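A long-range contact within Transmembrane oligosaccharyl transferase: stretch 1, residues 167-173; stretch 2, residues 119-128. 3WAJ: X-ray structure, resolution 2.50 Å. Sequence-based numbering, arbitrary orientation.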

ATOM      1  N   ALA A 167     -10.832 -10.604   7.099  1.00 38.98           N
ATOM      2  CA  ALA A 167     -12.214 -10.470   7.555  1.00 43.25           C
ATOM      3  C   ALA A 167     -12.968 -11.796   7.449  1.00 46.96           C
ATOM      4  O   ALA A 167     -13.613 -12.237   8.401  1.00 50.98           O
ATOM      5  CB  ALA A 167     -12.939  -9.373   6.802  1.00 40.09           C
ATOM      6  N   PHE A 168     -12.857 -12.445   6.298  1.00 40.47           N
ATOM      7  CA  PHE A 168     -13.586 -13.680   6.042  1.00 41.92           C
ATOM      8  C   PHE A 168     -13.206 -14.772   7.048  1.00 48.37           C
ATOM      9  O   PHE A 168     -14.077 -15.392   7.645  1.00 55.57           O
ATOM     10  CB  PHE A 168     -13.338 -14.144   4.599  1.00 42.99           C
ATOM     11  CG  PHE A 168     -14.162 -15.340   4.182  1.00 42.17           C
ATOM     12  CD1 PHE A 168     -15.260 -15.180   3.356  1.00 40.59           C
ATOM     13  CD2 PHE A 168     -13.816 -16.625   4.592  1.00 49.00           C
ATOM     14  CE1 PHE A 168     -16.009 -16.268   2.954  1.00 41.67           C
ATOM     15  CE2 PHE A 168     -14.566 -17.720   4.206  1.00 50.40           C
ATOM     16  CZ  PHE A 168     -15.665 -17.542   3.381  1.00 45.75           C
ATOM     17  N   TRP A 169     -11.919 -15.026   7.243  1.00 45.48           N
ATOM     18  CA  TRP A 169     -11.547 -16.101   8.155  1.00 47.11           C
ATOM     19  C   TRP A 169     -11.739 -15.730   9.632  1.00 52.50           C
ATOM     20  O   TRP A 169     -11.975 -16.609  10.463  1.00 62.55           O
ATOM     21  CB  TRP A 169     -10.131 -16.639   7.862  1.00 40.51           C
ATOM     22  CG  TRP A 169     -10.027 -17.279   6.486  1.00 43.73           C
ATOM     23  CD1 TRP A 169      -9.267 -16.846   5.429  1.00 44.81           C
ATOM     24  CD2 TRP A 169     -10.734 -18.442   6.017  1.00 43.95           C
ATOM     25  NE1 TRP A 169      -9.449 -17.674   4.344  1.00 41.62           N
ATOM     26  CE2 TRP A 169     -10.346 -18.655   4.674  1.00 45.03           C
ATOM     27  CE3 TRP A 169     -11.654 -19.319   6.601  1.00 43.89           C
ATOM     28  CZ2 TRP A 169     -10.850 -19.721   3.908  1.00 43.17           C
ATOM     29  CZ3 TRP A 169     -12.150 -20.371   5.846  1.00 42.72           C
ATOM     30  CH2 TRP A 169     -11.751 -20.563   4.511  1.00 45.66           C
ATOM     31  N   GLN A 170     -11.650 -14.446   9.971  1.00 46.14           N
ATOM     32  CA  GLN A 170     -11.838 -14.055  11.369  1.00 47.45           C
ATOM     33  C   GLN A 170     -13.280 -14.304  11.798  1.00 49.44           C
ATOM     34  O   GLN A 170     -13.535 -14.960  12.812  1.00 44.64           O
ATOM     35  CB  GLN A 170     -11.482 -12.589  11.618  1.00 47.11           C
ATOM     36  CG  GLN A 170     -11.524 -12.219  13.102  1.00 50.15           C
ATOM     37  CD  GLN A 170     -11.642 -10.726  13.333  1.00 53.11           C
ATOM     38  OE1 GLN A 170     -10.713 -10.081  13.829  1.00 61.01           O
ATOM     39  NE2 GLN A 170     -12.788 -10.167  12.972  1.00 45.94           N
ATOM     40  N   VAL A 171     -14.211 -13.769  11.011  1.00 50.59           N
ATOM     41  CA  VAL A 171     -15.639 -13.983  11.222  1.00 52.95           C
ATOM     42  C   VAL A 171     -15.974 -15.474  11.175  1.00 57.19           C
ATOM     43  O   VAL A 171     -16.702 -15.979  12.030  1.00 66.18           O
ATOM     44  CB  VAL A 171     -16.472 -13.209  10.192  1.00 48.46           C
ATOM     45  CG1 VAL A 171     -17.969 -13.412  10.437  1.00 42.78           C
ATOM     46  CG2 VAL A 171     -16.125 -11.731  10.257  1.00 44.95           C
ATOM     47  N   SER A 172     -15.437 -16.168  10.175  1.00 49.12           N
ATOM     48  CA  SER A 172     -15.590 -17.616  10.060  1.00 46.58           C
ATOM     49  C   SER A 172     -15.140 -18.307  11.325  1.00 53.75           C
ATOM     50  O   SER A 172     -15.809 -19.219  11.800  1.00 55.82           O
ATOM     51  CB  SER A 172     -14.775 -18.175   8.885  1.00 42.93           C
ATOM     52  OG  SER A 172     -15.358 -17.821   7.650  1.00 44.01           O
ATOM     53  N   ALA A 173     -13.994 -17.884  11.860  1.00 55.99           N
ATOM     54  CA  ALA A 173     -13.442 -18.519  13.051  1.00 53.86           C
ATOM     55  C   ALA A 173     -14.383 -18.342  14.246  1.00 57.82           C
ATOM     56  O   ALA A 173     -14.612 -19.283  14.999  1.00 57.18           O
ATOM     57  CB  ALA A 173     -12.055 -17.988  13.363  1.00 47.73           C
TER
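Stretch 2, residues 119-128: LAILPVYLLT

What forms the apolar centre of this contact? Pro123 of stretch 2 does, wedged among Phe168, Val171 and Ser172 of the helix 167-173. Its CA-to-CB bond points toward that helix, and its CG atom lies over one face of the Phe168 ring, 3.6 Å from the ring centroid and 13° off the ring normal. This is a CH-pi contact, in which a C-H group of Pro123 CG meets the electron-rich aromatic face. The chi1 of Phe168 is t; although its CA-to-CB bond points sideways, the end of the side chain comes nearer to stretch 2. Val171 adds a second apolar patch, its CG1 atom 3.9 Å from Pro123 CB.

How do the two backbones run past one another? Residues 167-173 are helical throughout, within a helix that extends beyond them in both directions. In stretch 2, residues 121-128 are helical and the helix continues later in the chain. The two helices run in nearly the same N-to-C direction, crossing at 26°, and their axes approach to 8.3 Å. In the register, Phe168 CA is 5.8 Å from Ala120 CA, and Ser172 CA 4.6 Å from Pro123 CA. The latter is a very close approach for helical backbones, made where the small serine side chain meets the compact proline ring. Proline has no amide hydrogen to donate, but near the beginning of a helix this costs no backbone hydrogen bond, and Leu127 N still donates to Pro123 O at 2.8 Å.

Which residues extend the packing along the helices? Toward the C-terminal end of stretch 2, Val171 carries the contact onward. Its CA-to-CB bond points toward stretch 2, and with chi1 t its CG1 methyl lies 3.8 Å from Leu127 CD2 and 4.2 Å from Val124 CG2. At the other end, the Phe168 ring reaches the first residues of stretch 2: Phe168 CE1 is 3.7 Å from Leu119 CB, and Phe168 CD1 is 3.8 Å from Ala120 CA. Together the two stretches bury 356 Å² of surface, with Phe168, Val171 and Pro123 contributing most of it.

Where does the contact meet polar atoms? Leu119 O lies at the edge of the Phe168 ring, near its plane, 3.2 Å from Phe168 CE1; the carbonyl oxygen thus lies beside the weakly positive rim of the aromatic ring, its C=O bond not aimed at it, while also accepting a hydrogen bond from Leu122 N at 3.0 Å. Ser172 OG comes within 3.2 Å of Pro123 CG, but its hydrogen bond is made within its own helix, to Phe168 O at 2.7 Å. The hydroxyl is therefore satisfied locally as it packs against the proline. No hydrogen bond joins the two stretches, so their association here rests on close packing and the CH-pi contact.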

ATOM      1  N   LEU A 119     -18.731 -14.195  -0.996  1.00 61.90           N
ATOM      2  CA  LEU A 119     -18.807 -15.362  -0.122  1.00 62.31           C
ATOM      3  C   LEU A 119     -18.856 -14.989   1.361  1.00 66.73           C
ATOM      4  O   LEU A 119     -19.128 -15.848   2.197  1.00 69.82           O
ATOM      5  CB  LEU A 119     -17.624 -16.315  -0.368  1.00 60.10           C
ATOM      6  CG  LEU A 119     -17.480 -17.117  -1.666  1.00 59.61           C
ATOM      7  CD1 LEU A 119     -16.295 -18.076  -1.570  1.00 58.61           C
ATOM      8  CD2 LEU A 119     -18.741 -17.887  -1.990  1.00 60.23           C
ATOM      9  N   ALA A 120     -18.595 -13.721   1.692  1.00 65.30           N
ATOM     10  CA  ALA A 120     -18.583 -13.276   3.096  1.00 58.08           C
ATOM     11  C   ALA A 120     -19.964 -13.407   3.726  1.00 62.55           C
ATOM     12  O   ALA A 120     -20.105 -13.349   4.954  1.00 57.89           O
ATOM     13  CB  ALA A 120     -18.068 -11.850   3.218  1.00 49.29           C
ATOM     14  N   ILE A 121     -20.975 -13.562   2.869  1.00 63.94           N
ATOM     15  CA  ILE A 121     -22.332 -13.872   3.305  1.00 60.95           C
ATOM     16  C   ILE A 121     -22.319 -15.077   4.256  1.00 57.89           C
ATOM     17  O   ILE A 121     -22.874 -15.012   5.356  1.00 58.26           O
ATOM     18  CB  ILE A 121     -23.259 -14.134   2.090  1.00 68.62           C
ATOM     19  CG1 ILE A 121     -24.014 -12.860   1.700  1.00 69.26           C
ATOM     20  CG2 ILE A 121     -24.272 -15.230   2.382  1.00 66.07           C
ATOM     21  CD1 ILE A 121     -23.139 -11.658   1.492  1.00 69.54           C
ATOM     22  N   LEU A 122     -21.651 -16.156   3.846  1.00 56.71           N
ATOM     23  CA  LEU A 122     -21.634 -17.399   4.626  1.00 61.92           C
ATOM     24  C   LEU A 122     -21.136 -17.256   6.093  1.00 60.65           C
ATOM     25  O   LEU A 122     -21.883 -17.569   7.027  1.00 60.85           O
ATOM     26  CB  LEU A 122     -20.922 -18.532   3.864  1.00 59.73           C
ATOM     27  CG  LEU A 122     -21.315 -18.677   2.390  1.00 64.55           C
ATOM     28  CD1 LEU A 122     -20.692 -19.923   1.755  1.00 68.98           C
ATOM     29  CD2 LEU A 122     -22.827 -18.693   2.229  1.00 65.01           C
ATOM     30  N   PRO A 123     -19.900 -16.755   6.305  1.00 60.80           N
ATOM     31  CA  PRO A 123     -19.452 -16.640   7.702  1.00 57.88           C
ATOM     32  C   PRO A 123     -20.291 -15.658   8.515  1.00 55.62           C
ATOM     33  O   PRO A 123     -20.451 -15.879   9.719  1.00 52.40           O
ATOM     34  CB  PRO A 123     -18.022 -16.096   7.584  1.00 49.89           C
ATOM     35  CG  PRO A 123     -17.654 -16.226   6.148  1.00 56.20           C
ATOM     36  CD  PRO A 123     -18.913 -16.197   5.363  1.00 55.96           C
ATOM     37  N   VAL A 124     -20.794 -14.590   7.889  1.00 54.18           N
ATOM     38  CA  VAL A 124     -21.588 -13.611   8.630  1.00 59.42           C
ATOM     39  C   VAL A 124     -22.916 -14.220   9.070  1.00 67.62           C
ATOM     40  O   VAL A 124     -23.199 -14.267  10.266  1.00 70.53           O
ATOM     41  CB  VAL A 124     -21.819 -12.308   7.856  1.00 53.15           C
ATOM     42  CG1 VAL A 124     -22.798 -11.423   8.612  1.00 53.43           C
ATOM     43  CG2 VAL A 124     -20.505 -11.576   7.666  1.00 48.06           C
ATOM     44  N   TYR A 125     -23.705 -14.695   8.106  1.00 63.53           N
ATOM     45  CA  TYR A 125     -24.920 -15.435   8.409  1.00 70.53           C
ATOM     46  C   TYR A 125     -24.644 -16.428   9.524  1.00 73.48           C
ATOM     47  O   TYR A 125     -25.298 -16.383  10.561  1.00 82.32           O
ATOM     48  CB  TYR A 125     -25.461 -16.185   7.180  1.00 72.45           C
ATOM     49  CG  TYR A 125     -26.612 -17.100   7.537  1.00 77.98           C
ATOM     50  CD1 TYR A 125     -27.921 -16.631   7.536  1.00 84.79           C
ATOM     51  CD2 TYR A 125     -26.393 -18.425   7.904  1.00 81.21           C
ATOM     52  CE1 TYR A 125     -28.987 -17.458   7.890  1.00 86.19           C
ATOM     53  CE2 TYR A 125     -27.446 -19.259   8.257  1.00 85.66           C
ATOM     54  CZ  TYR A 125     -28.741 -18.770   8.247  1.00 86.79           C
ATOM     55  OH  TYR A 125     -29.788 -19.596   8.594  1.00 86.97           O
ATOM     56  N   LEU A 126     -23.664 -17.307   9.306  1.00 68.03           N
ATOM     57  CA  LEU A 126     -23.286 -18.316  10.297  1.00 60.70           C
ATOM     58  C   LEU A 126     -23.047 -17.700  11.662  1.00 63.19           C
ATOM     59  O   LEU A 126     -23.593 -18.181  12.654  1.00 72.84           O
ATOM     60  CB  LEU A 126     -22.043 -19.098   9.864  1.00 56.04           C
ATOM     61  CG  LEU A 126     -21.643 -20.186  10.863  1.00 63.44           C
ATOM     62  CD1 LEU A 126     -22.811 -21.136  11.079  1.00 65.56           C
ATOM     63  CD2 LEU A 126     -20.408 -20.958  10.417  1.00 65.62           C
ATOM     64  N   LEU A 127     -22.249 -16.635  11.717  1.00 57.40           N
ATOM     65  CA  LEU A 127     -21.950 -15.978  12.998  1.00 60.74           C
ATOM     66  C   LEU A 127     -23.163 -15.331  13.678  1.00 68.65           C
ATOM     67  O   LEU A 127     -23.384 -15.548  14.869  1.00 73.05           O
ATOM     68  CB  LEU A 127     -20.827 -14.947  12.860  1.00 55.53           C
ATOM     69  CG  LEU A 127     -20.587 -14.089  14.106  1.00 58.24           C
ATOM     70  CD1 LEU A 127     -20.047 -14.919  15.268  1.00 55.57           C
ATOM     71  CD2 LEU A 127     -19.651 -12.943  13.793  1.00 60.28           C
ATOM     72  N   THR A 128     -23.938 -14.531  12.944  1.00 67.88           N
ATOM     73  CA  THR A 128     -25.074 -13.858  13.572  1.00 75.58           C
ATOM     74  C   THR A 128     -26.289 -14.774  13.730  1.00 77.85           C
ATOM     75  O   THR A 128     -27.259 -14.411  14.394  1.00 72.10           O
ATOM     76  CB  THR A 128     -25.500 -12.531  12.876  1.00 64.82           C
ATOM     77  OG1 THR A 128     -26.810 -12.685  12.335  1.00 66.74           O
ATOM     78  CG2 THR A 128     -24.561 -12.142  11.779  1.00 52.83           C
TER